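Local coordinates for protein putative ketosteroid isomerase (Parabacteroides distasonis ATCC 8503, PDB 3KE7) that is probably a ketosteroid isomerase-like protein of the SnoaL-like, NTF2-clan type that binds a small molecule in its pocket, occupied here by bicine, at residues 22-27 with 75-80; 43-48 with 125-130; 92-97 with 105-110; 109-114 with 121-126. All coordinates share one frame; numbering follows the deposited sequence.

Interaction 1. Residues 22-27 with 75-80; sequences LEKEAL and FDMIRP
Leu27 and Lys24 of helix 15-28 rest on Phe75 and Met77 of strand 74-85, an apolar contact between a helix and an outermost strand of the curved sheet typical of the NTF2-like fold. The segment axes run nearly antiparallel at 157° and lie 10.9 Å apart, so side chains alone span the gap. Met77, present as selenomethionine, extends to SE and then bends (chi3 -68°), which brings CE under the helix. There CE touches Leu27 CD1 at 3.7 Å and also meets Glu23 CG and Lys24 CG. The aliphatic stem of Lys24 continues past the selenium, with its CE 3.9 Å from Met77 SE. Phe75 reaches the helix with the CZ end of its ring: CZ lies 3.6 Å from Leu27 CB, while Lys24 O sits near the ring plane, at the edge, 3.9 Å from CZ. An alanine at Phe75 would probably open a gap beneath the helix and leave Leu27 CB without its aromatic neighbour. Glu23 gives only its aliphatic carbons to the strand; its OE1 is hydrogen-bonded to Tyr112 OH. With no hydrogen bond or salt bridge between the segments, helix and strand are held by shape and dispersion, and Leu27, also close to bicine, links this apolar layer to the ligand pocket.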
# COMPACT_ATOMS: atom_id res chain seq x y z
N LEU B 22 3.04 -16.96 2.56
CA LEU B 22 2.50 -16.45 3.84
C LEU B 22 1.12 -15.85 3.67
O LEU B 22 0.23 -16.06 4.50
CB LEU B 22 3.45 -15.42 4.47
CG LEU B 22 4.77 -15.92 5.06
CD1 LEU B 22 5.55 -14.72 5.68
CD2 LEU B 22 4.47 -16.98 6.13
N GLU B 23 0.95 -15.04 2.62
CA GLU B 23 -0.31 -14.37 2.37
C GLU B 23 -1.39 -15.39 2.06
O GLU B 23 -2.49 -15.32 2.58
CB GLU B 23 -0.17 -13.36 1.21
CG GLU B 23 -1.42 -12.48 1.03
CD GLU B 23 -1.53 -11.35 2.03
OE1 GLU B 23 -0.61 -11.12 2.83
OE2 GLU B 23 -2.53 -10.61 1.93
N LYS B 24 -1.10 -16.30 1.14
CA LYS B 24 -2.08 -17.36 0.79
C LYS B 24 -2.49 -18.21 2.00
O LYS B 24 -3.67 -18.55 2.16
CB LYS B 24 -1.51 -18.28 -0.29
CG LYS B 24 -1.41 -17.66 -1.69
CD LYS B 24 -0.96 -18.67 -2.71
CE LYS B 24 -0.90 -18.02 -4.09
NZ LYS B 24 -0.31 -18.96 -5.13
N GLU B 25 -1.52 -18.52 2.85
CA GLU B 25 -1.77 -19.29 4.09
C GLU B 25 -2.72 -18.52 5.01
O GLU B 25 -3.64 -19.08 5.57
CB GLU B 25 -0.47 -19.58 4.80
CG GLU B 25 -0.68 -20.33 6.11
CD GLU B 25 0.60 -20.68 6.81
OE1 GLU B 25 1.53 -19.84 6.82
OE2 GLU B 25 0.66 -21.80 7.36
N ALA B 26 -2.49 -17.22 5.19
CA ALA B 26 -3.32 -16.42 6.06
C ALA B 26 -4.74 -16.30 5.48
O ALA B 26 -5.73 -16.29 6.19
CB ALA B 26 -2.69 -15.02 6.24
N LEU B 27 -4.82 -16.10 4.17
CA LEU B 27 -6.12 -15.98 3.53
C LEU B 27 -6.99 -17.20 3.71
O LEU B 27 -8.22 -17.07 3.86
CB LEU B 27 -5.96 -15.70 2.02
CG LEU B 27 -5.54 -14.25 1.72
CD1 LEU B 27 -5.04 -14.15 0.33
CD2 LEU B 27 -6.72 -13.34 1.99
N PHE B 75 -10.56 -18.89 -3.71
CA PHE B 75 -10.10 -17.59 -4.17
C PHE B 75 -8.96 -17.80 -5.13
O PHE B 75 -8.28 -18.80 -5.07
CB PHE B 75 -9.66 -16.71 -2.98
CG PHE B 75 -8.53 -17.29 -2.12
CD1 PHE B 75 -7.21 -17.26 -2.56
CD2 PHE B 75 -8.80 -17.81 -0.85
CE1 PHE B 75 -6.16 -17.77 -1.74
CE2 PHE B 75 -7.77 -18.32 -0.05
CZ PHE B 75 -6.45 -18.29 -0.50
N ASP B 76 -8.78 -16.84 -6.06
CA ASP B 76 -7.70 -16.84 -7.05
C ASP B 76 -6.85 -15.57 -6.84
O ASP B 76 -7.40 -14.46 -6.95
CB ASP B 76 -8.24 -16.76 -8.49
CG ASP B 76 -9.10 -17.95 -8.89
OD1 ASP B 76 -8.80 -19.10 -8.48
OD2 ASP B 76 -10.06 -17.73 -9.66
N MSE B 77 -5.54 -15.74 -6.63
CA MSE B 77 -4.61 -14.62 -6.49
C MSE B 77 -4.01 -14.28 -7.86
O MSE B 77 -3.26 -15.07 -8.45
CB MSE B 77 -3.52 -14.90 -5.44
CG MSE B 77 -2.48 -13.79 -5.32
SE MSE B 77 -1.21 -14.13 -3.86
CE MSE B 77 -2.39 -13.94 -2.30
N ILE B 78 -4.27 -13.05 -8.33
CA ILE B 78 -3.98 -12.64 -9.66
C ILE B 78 -2.74 -11.78 -9.77
O ILE B 78 -2.66 -10.74 -9.10
CB ILE B 78 -5.22 -11.86 -10.18
CG1 ILE B 78 -6.45 -12.79 -10.21
CG2 ILE B 78 -4.95 -11.27 -11.54
CD1 ILE B 78 -7.79 -12.07 -10.27
N ARG B 79 -1.74 -12.26 -10.53
CA ARG B 79 -0.45 -11.57 -10.80
C ARG B 79 0.23 -10.99 -9.54
O ARG B 79 0.58 -9.86 -9.48
CB ARG B 79 -0.62 -10.46 -11.84
CG ARG B 79 -1.31 -10.90 -13.16
CD ARG B 79 -0.97 -9.96 -14.35
NE ARG B 79 -1.03 -8.53 -13.98
CZ ARG B 79 -2.12 -7.77 -13.99
NH1 ARG B 79 -3.28 -8.25 -14.35
NH2 ARG B 79 -2.05 -6.51 -13.58
N PRO B 80 0.43 -11.83 -8.53
CA PRO B 80 1.11 -11.28 -7.39
C PRO B 80 2.53 -10.82 -7.73
O PRO B 80 3.29 -11.56 -8.46
CB PRO B 80 1.16 -12.46 -6.41
CG PRO B 80 1.07 -13.71 -7.26
CD PRO B 80 0.15 -13.27 -8.41

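Interaction 2. Residues 43-48 with 125-130. With BCN (bicine), chain F.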
# COMPACT_ATOMS: atom_id res chain seq x y z
N VAL B 43 1.16 -1.84 12.79
CA VAL B 43 0.43 -2.06 11.57
C VAL B 43 -0.61 -0.95 11.31
O VAL B 43 -1.26 -0.46 12.21
CB VAL B 43 -0.23 -3.46 11.60
CG1 VAL B 43 -1.33 -3.53 12.75
CG2 VAL B 43 -0.80 -3.84 10.25
N ILE B 44 -0.74 -0.60 10.04
CA ILE B 44 -1.76 0.29 9.54
C ILE B 44 -2.61 -0.54 8.59
O ILE B 44 -2.10 -1.26 7.75
CB ILE B 44 -1.13 1.49 8.78
CG1 ILE B 44 -0.16 2.28 9.64
CG2 ILE B 44 -2.21 2.39 8.16
CD1 ILE B 44 -0.74 2.90 10.80
N TYR B 45 -3.92 -0.37 8.65
CA TYR B 45 -4.85 -1.19 7.87
C TYR B 45 -6.03 -0.37 7.31
O TYR B 45 -6.62 0.48 8.01
CB TYR B 45 -5.44 -2.27 8.81
CG TYR B 45 -6.52 -3.17 8.22
CD1 TYR B 45 -7.82 -2.75 8.17
CD2 TYR B 45 -6.24 -4.50 7.77
CE1 TYR B 45 -8.80 -3.52 7.65
CE2 TYR B 45 -7.22 -5.29 7.27
CZ TYR B 45 -8.52 -4.77 7.18
OH TYR B 45 -9.53 -5.58 6.68
N PHE B 46 -6.33 -0.61 6.04
CA PHE B 46 -7.49 -0.09 5.36
C PHE B 46 -8.32 -1.22 4.76
O PHE B 46 -7.79 -2.19 4.23
CB PHE B 46 -7.13 0.75 4.12
CG PHE B 46 -6.28 1.97 4.34
CD1 PHE B 46 -6.85 3.22 4.58
CD2 PHE B 46 -4.91 1.91 4.17
CE1 PHE B 46 -6.05 4.39 4.63
CE2 PHE B 46 -4.15 3.12 4.26
CZ PHE B 46 -4.72 4.31 4.46
N ASP B 47 -9.64 -1.03 4.76
CA ASP B 47 -10.53 -1.86 3.96
C ASP B 47 -11.76 -1.03 3.65
O ASP B 47 -11.90 0.06 4.15
CB ASP B 47 -10.85 -3.26 4.56
CG ASP B 47 -11.84 -3.24 5.70
OD1 ASP B 47 -12.72 -2.35 5.81
OD2 ASP B 47 -11.84 -4.27 6.47
N PRO B 48 -12.62 -1.50 2.78
CA PRO B 48 -13.74 -0.67 2.33
C PRO B 48 -14.80 -0.37 3.33
O PRO B 48 -15.71 0.41 3.00
CB PRO B 48 -14.34 -1.49 1.17
CG PRO B 48 -13.22 -2.30 0.68
CD PRO B 48 -12.49 -2.70 1.92
N THR B 125 -1.58 -2.94 5.48
CA THR B 125 -2.52 -3.70 4.67
C THR B 125 -3.51 -2.71 4.08
O THR B 125 -4.07 -1.84 4.79
CB THR B 125 -3.31 -4.71 5.52
OG1 THR B 125 -2.39 -5.66 6.08
CG2 THR B 125 -4.39 -5.35 4.73
N HIS B 126 -3.74 -2.82 2.78
CA HIS B 126 -4.75 -2.02 2.08
C HIS B 126 -5.55 -2.93 1.17
O HIS B 126 -5.04 -3.41 0.16
CB HIS B 126 -4.09 -0.89 1.26
CG HIS B 126 -5.04 0.19 0.80
ND1 HIS B 126 -4.63 1.51 0.65
CD2 HIS B 126 -6.34 0.15 0.37
CE1 HIS B 126 -5.65 2.22 0.17
NE2 HIS B 126 -6.70 1.44 0.05
N TRP B 127 -6.81 -3.20 1.57
CA TRP B 127 -7.75 -3.96 0.78
C TRP B 127 -8.73 -2.99 0.15
O TRP B 127 -9.26 -2.11 0.85
CB TRP B 127 -8.56 -4.94 1.65
CG TRP B 127 -7.81 -6.13 2.13
CD1 TRP B 127 -7.28 -6.32 3.34
CD2 TRP B 127 -7.51 -7.29 1.36
NE1 TRP B 127 -6.67 -7.55 3.40
CE2 TRP B 127 -6.81 -8.18 2.19
CE3 TRP B 127 -7.82 -7.69 0.07
CZ2 TRP B 127 -6.35 -9.42 1.74
CZ3 TRP B 127 -7.41 -8.95 -0.38
CH2 TRP B 127 -6.66 -9.79 0.45
N SER B 128 -9.00 -3.12 -1.15
CA SER B 128 -10.07 -2.33 -1.76
C SER B 128 -10.82 -3.19 -2.75
O SER B 128 -10.29 -4.20 -3.26
CB SER B 128 -9.52 -1.03 -2.39
OG SER B 128 -8.70 -1.25 -3.51
N TYR B 129 -12.06 -2.78 -3.08
CA TYR B 129 -12.81 -3.47 -4.12
C TYR B 129 -12.31 -3.06 -5.48
O TYR B 129 -11.95 -1.94 -5.70
CB TYR B 129 -14.29 -3.12 -4.06
CG TYR B 129 -14.98 -3.49 -2.78
CD1 TYR B 129 -14.93 -4.77 -2.29
CD2 TYR B 129 -15.80 -2.56 -2.13
CE1 TYR B 129 -15.64 -5.13 -1.13
CE2 TYR B 129 -16.52 -2.92 -0.97
CZ TYR B 129 -16.39 -4.19 -0.48
OH TYR B 129 -17.10 -4.58 0.64
N VAL B 130 -12.38 -4.00 -6.42
CA VAL B 130 -12.10 -3.72 -7.82
C VAL B 130 -13.32 -3.02 -8.40
O VAL B 130 -14.45 -3.57 -8.35
CB VAL B 130 -11.83 -5.00 -8.63
CG1 VAL B 130 -11.84 -4.74 -10.16
CG2 VAL B 130 -10.48 -5.66 -8.22
N1 BCN F . -10.59 -10.04 3.33
C1 BCN F . -11.28 -9.01 4.11
C2 BCN F . -12.80 -9.26 4.11
O21 BCN F . -13.58 -8.39 4.55
O22 BCN F . -13.22 -10.35 3.66
C3 BCN F . -9.27 -10.35 3.92
C4 BCN F . -9.42 -11.32 5.09
O4 BCN F . -10.23 -12.40 4.61
C5 BCN F . -10.43 -9.55 1.98
C6 BCN F . -10.21 -10.70 1.03
O6 BCN F . -11.20 -11.74 1.26
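Thr125, Pro48 and Phe46 carry the join between the parallel strands 43-46 and 120-129. Thr125 holds the ladder with its backbone, its N bonding to Ile44 O at 2.9 Å and its O receiving Phe46 N at 2.9 Å, while its CG2 presses on the ring of Tyr45, 3.7 Å from CD2. On the other face of the sheet Phe46 forms an offset stack with His126, the ring centroids 4.5 Å apart and the planes inclined by 30°; Phe46 CB also lies over the imidazole, toward its rim. Past the end of the first strand, Pro48 sets CG over the centre of the Tyr129 ring in a CH-pi contact, 3.7 Å from the centroid. Between these, Trp127 N bonds to Phe46 O at 3.0 Å and the indole turns one face to bicine, whose C5 sits 3.6 Å above its plane, over the centre. His126 NE2 is hydrogen-bonded to Ser128 OG of the second subunit. The chemistry thus divides by face: on the Tyr45 and Trp127 side the rings face the interior, with Trp127 lining the bicine pocket, whereas the Phe46-His126 stack is set into the subunit interface, where imidazole nitrogens have polar partners.

Interaction 3. Residues 92-97 with 105-110; sequences TFNLDS and KWNCTE. With BCN (bicine), chain F.
In Phe93 a chi1 of 59° sets CG between the backbone N and the carbonyl carbon, on the side from which the ring comes over Cys108, and in Cys108 a chi1 of -172° sets SG anti to the backbone N, obliquely beside that ring in a sulfur-aromatic contact. Cys108 CB stands 3.5 Å above one face of the Phe93 ring, toward the rim. On the other face of the sheet the side chains of Asn94 and Asn107 run side by side with their amide planes 75° apart. Asn94 ND2 donates to Asn107 OD1 at 2.8 Å and to Trp106 O at 3.0 Å; Leu95 N reaches that same Trp106 O at 2.9 Å from the opposite side of its carbonyl plane. Farther along, the Lys105 chain folds back at its end, and NZ makes a salt bridge to the syn side of Asp96 OD1 at 2.8 Å. Trp106 turns one indole face to bicine, whose C5 lies 3.5 Å above the ring plane. A water accepts from Trp106 NE1 at 2.9 Å and is also hydrogen-bonded to Ser97 OG and bicine O6, the latter at 2.7 Å. An alanine at Trp106 would probably leave bicine without one flat wall and that water without its indole donor. Both strands of this hairpin lie inside the sheet, with strand 74-85 beside 92-97 and strand 120-129 beside 105-110; Glu23 of helix 15-28 touches Phe93 and Cys108, while the asparagine face meets the second subunit.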
# COMPACT_ATOMS: atom_id res chain seq x y z
N THR B 92 1.82 -6.99 -3.86
CA THR B 92 0.61 -6.43 -4.49
C THR B 92 -0.05 -7.53 -5.32
O THR B 92 0.63 -8.35 -5.97
CB THR B 92 0.90 -5.20 -5.37
OG1 THR B 92 1.94 -5.52 -6.29
CG2 THR B 92 1.37 -4.02 -4.49
N PHE B 93 -1.38 -7.56 -5.32
CA PHE B 93 -2.10 -8.55 -6.07
C PHE B 93 -3.57 -8.14 -6.21
O PHE B 93 -4.05 -7.24 -5.48
CB PHE B 93 -1.98 -9.95 -5.43
CG PHE B 93 -2.50 -10.06 -4.00
CD1 PHE B 93 -1.67 -9.76 -2.93
CD2 PHE B 93 -3.78 -10.55 -3.72
CE1 PHE B 93 -2.12 -9.87 -1.62
CE2 PHE B 93 -4.23 -10.69 -2.42
CZ PHE B 93 -3.38 -10.31 -1.36
N ASN B 94 -4.25 -8.85 -7.10
CA ASN B 94 -5.67 -8.84 -7.15
C ASN B 94 -6.15 -10.19 -6.65
O ASN B 94 -5.40 -11.18 -6.72
CB ASN B 94 -6.15 -8.52 -8.58
CG ASN B 94 -5.98 -7.06 -8.89
OD1 ASN B 94 -4.98 -6.65 -9.46
ND2 ASN B 94 -6.91 -6.25 -8.36
N LEU B 95 -7.36 -10.23 -6.12
CA LEU B 95 -7.88 -11.46 -5.57
C LEU B 95 -9.33 -11.63 -5.92
O LEU B 95 -10.12 -10.77 -5.62
CB LEU B 95 -7.76 -11.45 -4.04
CG LEU B 95 -8.05 -12.79 -3.29
CD1 LEU B 95 -6.89 -13.71 -3.48
CD2 LEU B 95 -8.27 -12.53 -1.80
N ASP B 96 -9.68 -12.73 -6.57
CA ASP B 96 -11.10 -13.09 -6.77
C ASP B 96 -11.52 -14.06 -5.60
O ASP B 96 -10.97 -15.11 -5.50
CB ASP B 96 -11.32 -13.75 -8.13
CG ASP B 96 -11.20 -12.78 -9.30
OD1 ASP B 96 -11.15 -11.55 -9.13
OD2 ASP B 96 -11.14 -13.31 -10.43
N SER B 97 -12.40 -13.61 -4.71
CA SER B 97 -12.88 -14.34 -3.53
C SER B 97 -14.28 -14.85 -3.82
O SER B 97 -15.22 -14.06 -3.92
CB SER B 97 -12.93 -13.38 -2.32
OG SER B 97 -13.27 -14.04 -1.10
N LYS B 105 -14.21 -9.23 -6.01
CA LYS B 105 -12.92 -8.91 -6.64
C LYS B 105 -12.22 -7.81 -5.83
O LYS B 105 -12.79 -6.74 -5.63
CB LYS B 105 -13.12 -8.49 -8.11
CG LYS B 105 -13.78 -9.54 -9.03
CD LYS B 105 -13.96 -8.98 -10.42
CE LYS B 105 -12.60 -8.86 -11.13
NZ LYS B 105 -11.99 -10.20 -11.41
N TRP B 106 -10.99 -8.09 -5.43
CA TRP B 106 -10.21 -7.23 -4.57
C TRP B 106 -8.88 -6.80 -5.19
O TRP B 106 -8.30 -7.50 -5.98
CB TRP B 106 -9.83 -7.99 -3.28
CG TRP B 106 -10.94 -8.44 -2.40
CD1 TRP B 106 -11.55 -9.68 -2.42
CD2 TRP B 106 -11.55 -7.72 -1.33
NE1 TRP B 106 -12.50 -9.76 -1.43
CE2 TRP B 106 -12.51 -8.58 -0.74
CE3 TRP B 106 -11.36 -6.45 -0.78
CZ2 TRP B 106 -13.30 -8.19 0.35
CZ3 TRP B 106 -12.15 -6.07 0.30
CH2 TRP B 106 -13.10 -6.94 0.86
N ASN B 107 -8.47 -5.61 -4.76
CA ASN B 107 -7.11 -5.08 -4.88
C ASN B 107 -6.47 -5.22 -3.48
O ASN B 107 -7.14 -5.00 -2.46
CB ASN B 107 -7.15 -3.58 -5.16
CG ASN B 107 -7.89 -3.22 -6.42
OD1 ASN B 107 -7.57 -3.71 -7.51
ND2 ASN B 107 -8.86 -2.30 -6.29
N CYS B 108 -5.19 -5.54 -3.43
CA CYS B 108 -4.48 -5.62 -2.17
C CYS B 108 -3.02 -5.19 -2.24
O CYS B 108 -2.28 -5.66 -3.13
CB CYS B 108 -4.55 -7.04 -1.60
SG CYS B 108 -3.88 -7.19 0.10
N THR B 109 -2.63 -4.36 -1.28
CA THR B 109 -1.25 -4.08 -1.01
C THR B 109 -0.93 -4.51 0.42
O THR B 109 -1.56 -4.01 1.37
CB THR B 109 -0.94 -2.60 -1.13
OG1 THR B 109 -1.33 -2.14 -2.42
CG2 THR B 109 0.57 -2.32 -0.88
N GLU B 110 0.06 -5.36 0.59
CA GLU B 110 0.59 -5.73 1.89
C GLU B 110 2.04 -5.26 1.93
O GLU B 110 2.78 -5.44 0.92
CB GLU B 110 0.57 -7.25 2.12
CG GLU B 110 -0.73 -7.93 1.98
CD GLU B 110 -1.61 -7.80 3.20
OE1 GLU B 110 -1.32 -6.93 4.04
OE2 GLU B 110 -2.60 -8.59 3.33
N1 BCN F . -10.59 -10.04 3.33
C1 BCN F . -11.28 -9.01 4.11
C2 BCN F . -12.80 -9.26 4.11
O21 BCN F . -13.58 -8.39 4.55
O22 BCN F . -13.22 -10.35 3.66
C3 BCN F . -9.27 -10.35 3.92
C4 BCN F . -9.42 -11.32 5.09
O4 BCN F . -10.23 -12.40 4.61
C5 BCN F . -10.43 -9.55 1.98
C6 BCN F . -10.21 -10.70 1.03
O6 BCN F . -11.20 -11.74 1.26
O HOH W 1 -13.72 -11.82 0.17

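Interaction 4. Residues 109-114 with 121-126; sequences TEVYRR and KIIQTH
Glu110 OE1 receives Thr125 OG1 at 2.6 Å on its syn lone pair, the shortest polar bond between the two strands. The side chains lie alongside each other, and the bend at chi2 (-81°) carries Glu110 CD to the side of the threonine. Next to this pair, Ile122 CG1 lies 3.5 Å above one face of the Tyr112 ring, toward its rim, in a CH-pi contact. The strands form an antiparallel hairpin interrupted by a classic beta bulge: Ile123 and Gln124 both stand opposite Val111, whose O accepts Ile123 N at 2.8 Å and, weakly, Gln124 N at 3.4 Å. At the bulge Ile123 packs CG1 against Val111 CG1, 3.8 Å away, and its side chain crosses that of Arg113 at about a right angle. Its CG2 sits 3.4 Å above the centre of the guanidinium, one face of which is thus covered by a methyl group while Arg113 NH2 makes salt bridges to Asp40 and Asp42. Gln124 sends NE2 back to Thr109 O in a weak bond of 3.1 Å, and its OE1 is hydrogen-bonded to Thr109 of the second subunit.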
# COMPACT_ATOMS: atom_id res chain seq x y z
N THR B 109 -2.63 -4.36 -1.28
CA THR B 109 -1.25 -4.08 -1.01
C THR B 109 -0.93 -4.51 0.42
O THR B 109 -1.56 -4.01 1.37
CB THR B 109 -0.94 -2.60 -1.13
OG1 THR B 109 -1.33 -2.14 -2.42
CG2 THR B 109 0.57 -2.32 -0.88
N GLU B 110 0.06 -5.36 0.59
CA GLU B 110 0.59 -5.73 1.89
C GLU B 110 2.04 -5.26 1.93
O GLU B 110 2.78 -5.44 0.92
CB GLU B 110 0.57 -7.25 2.12
CG GLU B 110 -0.73 -7.93 1.98
CD GLU B 110 -1.61 -7.80 3.20
OE1 GLU B 110 -1.32 -6.93 4.04
OE2 GLU B 110 -2.60 -8.59 3.33
N VAL B 111 2.46 -4.66 3.03
CA VAL B 111 3.88 -4.39 3.23
C VAL B 111 4.33 -5.26 4.42
O VAL B 111 3.80 -5.14 5.51
CB VAL B 111 4.18 -2.95 3.52
CG1 VAL B 111 5.70 -2.78 3.68
CG2 VAL B 111 3.66 -2.04 2.37
N TYR B 112 5.32 -6.14 4.17
CA TYR B 112 5.94 -6.99 5.17
C TYR B 112 7.33 -6.47 5.51
O TYR B 112 8.05 -5.95 4.62
CB TYR B 112 6.13 -8.42 4.62
CG TYR B 112 4.89 -9.31 4.52
CD1 TYR B 112 3.96 -9.13 3.54
CD2 TYR B 112 4.72 -10.36 5.41
CE1 TYR B 112 2.89 -9.98 3.38
CE2 TYR B 112 3.63 -11.20 5.30
CZ TYR B 112 2.71 -11.01 4.28
OH TYR B 112 1.64 -11.89 4.15
N ARG B 113 7.69 -6.56 6.78
CA ARG B 113 8.97 -6.14 7.27
C ARG B 113 9.61 -7.30 7.98
O ARG B 113 8.96 -7.96 8.80
CB ARG B 113 8.83 -4.94 8.24
CG ARG B 113 10.19 -4.44 8.85
CD ARG B 113 10.03 -3.24 9.77
NE ARG B 113 9.16 -3.60 10.87
CZ ARG B 113 8.26 -2.79 11.45
NH1 ARG B 113 8.09 -1.51 11.07
NH2 ARG B 113 7.48 -3.27 12.42
N ARG B 114 10.88 -7.54 7.67
CA ARG B 114 11.63 -8.61 8.29
C ARG B 114 12.15 -8.09 9.62
O ARG B 114 12.86 -7.08 9.64
CB ARG B 114 12.78 -9.05 7.39
CG ARG B 114 13.55 -10.28 7.96
CD ARG B 114 14.61 -10.77 6.98
NE ARG B 114 15.54 -9.68 6.71
CZ ARG B 114 16.11 -9.43 5.53
NH1 ARG B 114 15.91 -10.23 4.47
NH2 ARG B 114 16.90 -8.37 5.42
N LYS B 121 6.72 -9.75 9.12
CA LYS B 121 5.46 -9.35 9.68
C LYS B 121 4.85 -8.23 8.85
O LYS B 121 5.55 -7.37 8.35
CB LYS B 121 5.68 -8.85 11.08
CG LYS B 121 6.42 -9.78 12.02
CD LYS B 121 5.66 -11.00 12.30
CE LYS B 121 4.55 -10.81 13.21
NZ LYS B 121 4.42 -12.14 13.98
N ILE B 122 3.51 -8.23 8.79
CA ILE B 122 2.78 -7.22 8.07
C ILE B 122 2.76 -5.90 8.89
O ILE B 122 2.36 -5.87 10.06
CB ILE B 122 1.34 -7.67 7.75
CG1 ILE B 122 1.38 -8.85 6.79
CG2 ILE B 122 0.51 -6.52 7.16
CD1 ILE B 122 0.01 -9.51 6.59
N ILE B 123 3.21 -4.83 8.24
CA ILE B 123 3.18 -3.50 8.80
C ILE B 123 2.15 -2.60 8.11
O ILE B 123 1.81 -1.56 8.64
CB ILE B 123 4.54 -2.80 8.83
CG1 ILE B 123 5.07 -2.49 7.45
CG2 ILE B 123 5.54 -3.73 9.56
CD1 ILE B 123 6.26 -1.49 7.47
N GLN B 124 1.62 -3.01 6.98
CA GLN B 124 0.57 -2.24 6.31
C GLN B 124 -0.26 -3.14 5.44
O GLN B 124 0.28 -3.96 4.70
CB GLN B 124 1.20 -1.13 5.44
CG GLN B 124 0.20 -0.14 4.86
CD GLN B 124 -0.60 -0.57 3.64
OE1 GLN B 124 -1.60 0.06 3.35
NE2 GLN B 124 -0.15 -1.65 2.90
N THR B 125 -1.58 -2.94 5.48
CA THR B 125 -2.52 -3.70 4.67
C THR B 125 -3.51 -2.71 4.08
O THR B 125 -4.07 -1.84 4.79
CB THR B 125 -3.31 -4.71 5.52
OG1 THR B 125 -2.39 -5.66 6.08
CG2 THR B 125 -4.39 -5.35 4.73
N HIS B 126 -3.74 -2.82 2.78
CA HIS B 126 -4.75 -2.02 2.08
C HIS B 126 -5.55 -2.93 1.17
O HIS B 126 -5.04 -3.41 0.16
CB HIS B 126 -4.09 -0.89 1.26
CG HIS B 126 -5.04 0.19 0.80
ND1 HIS B 126 -4.63 1.51 0.65
CD2 HIS B 126 -6.34 0.15 0.37
CE1 HIS B 126 -5.65 2.22 0.17
NE2 HIS B 126 -6.70 1.44 0.05

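How the interactions relate
From the N terminus, interaction 1 closes the first long loop, bringing helix 15-28 back against strand 74-85. Interaction 2 opens inside that loop and closes only at 125-130, so the two cross and interlock the helix layer with the far part of the sheet. Interaction 3, wholly within the span of interaction 2, closes the short hairpin of strands 88-99 and 102-114. Interaction 4 closes the next, of 102-114 and 120-129, beginning at Thr109 and Glu110, where interaction 3 ends, and finishing on Thr125 and His126, which interaction 2 also uses. The last three thus join four strands that lie side by side in the sheet, and strand 74-85 adds interaction 1 at the edge.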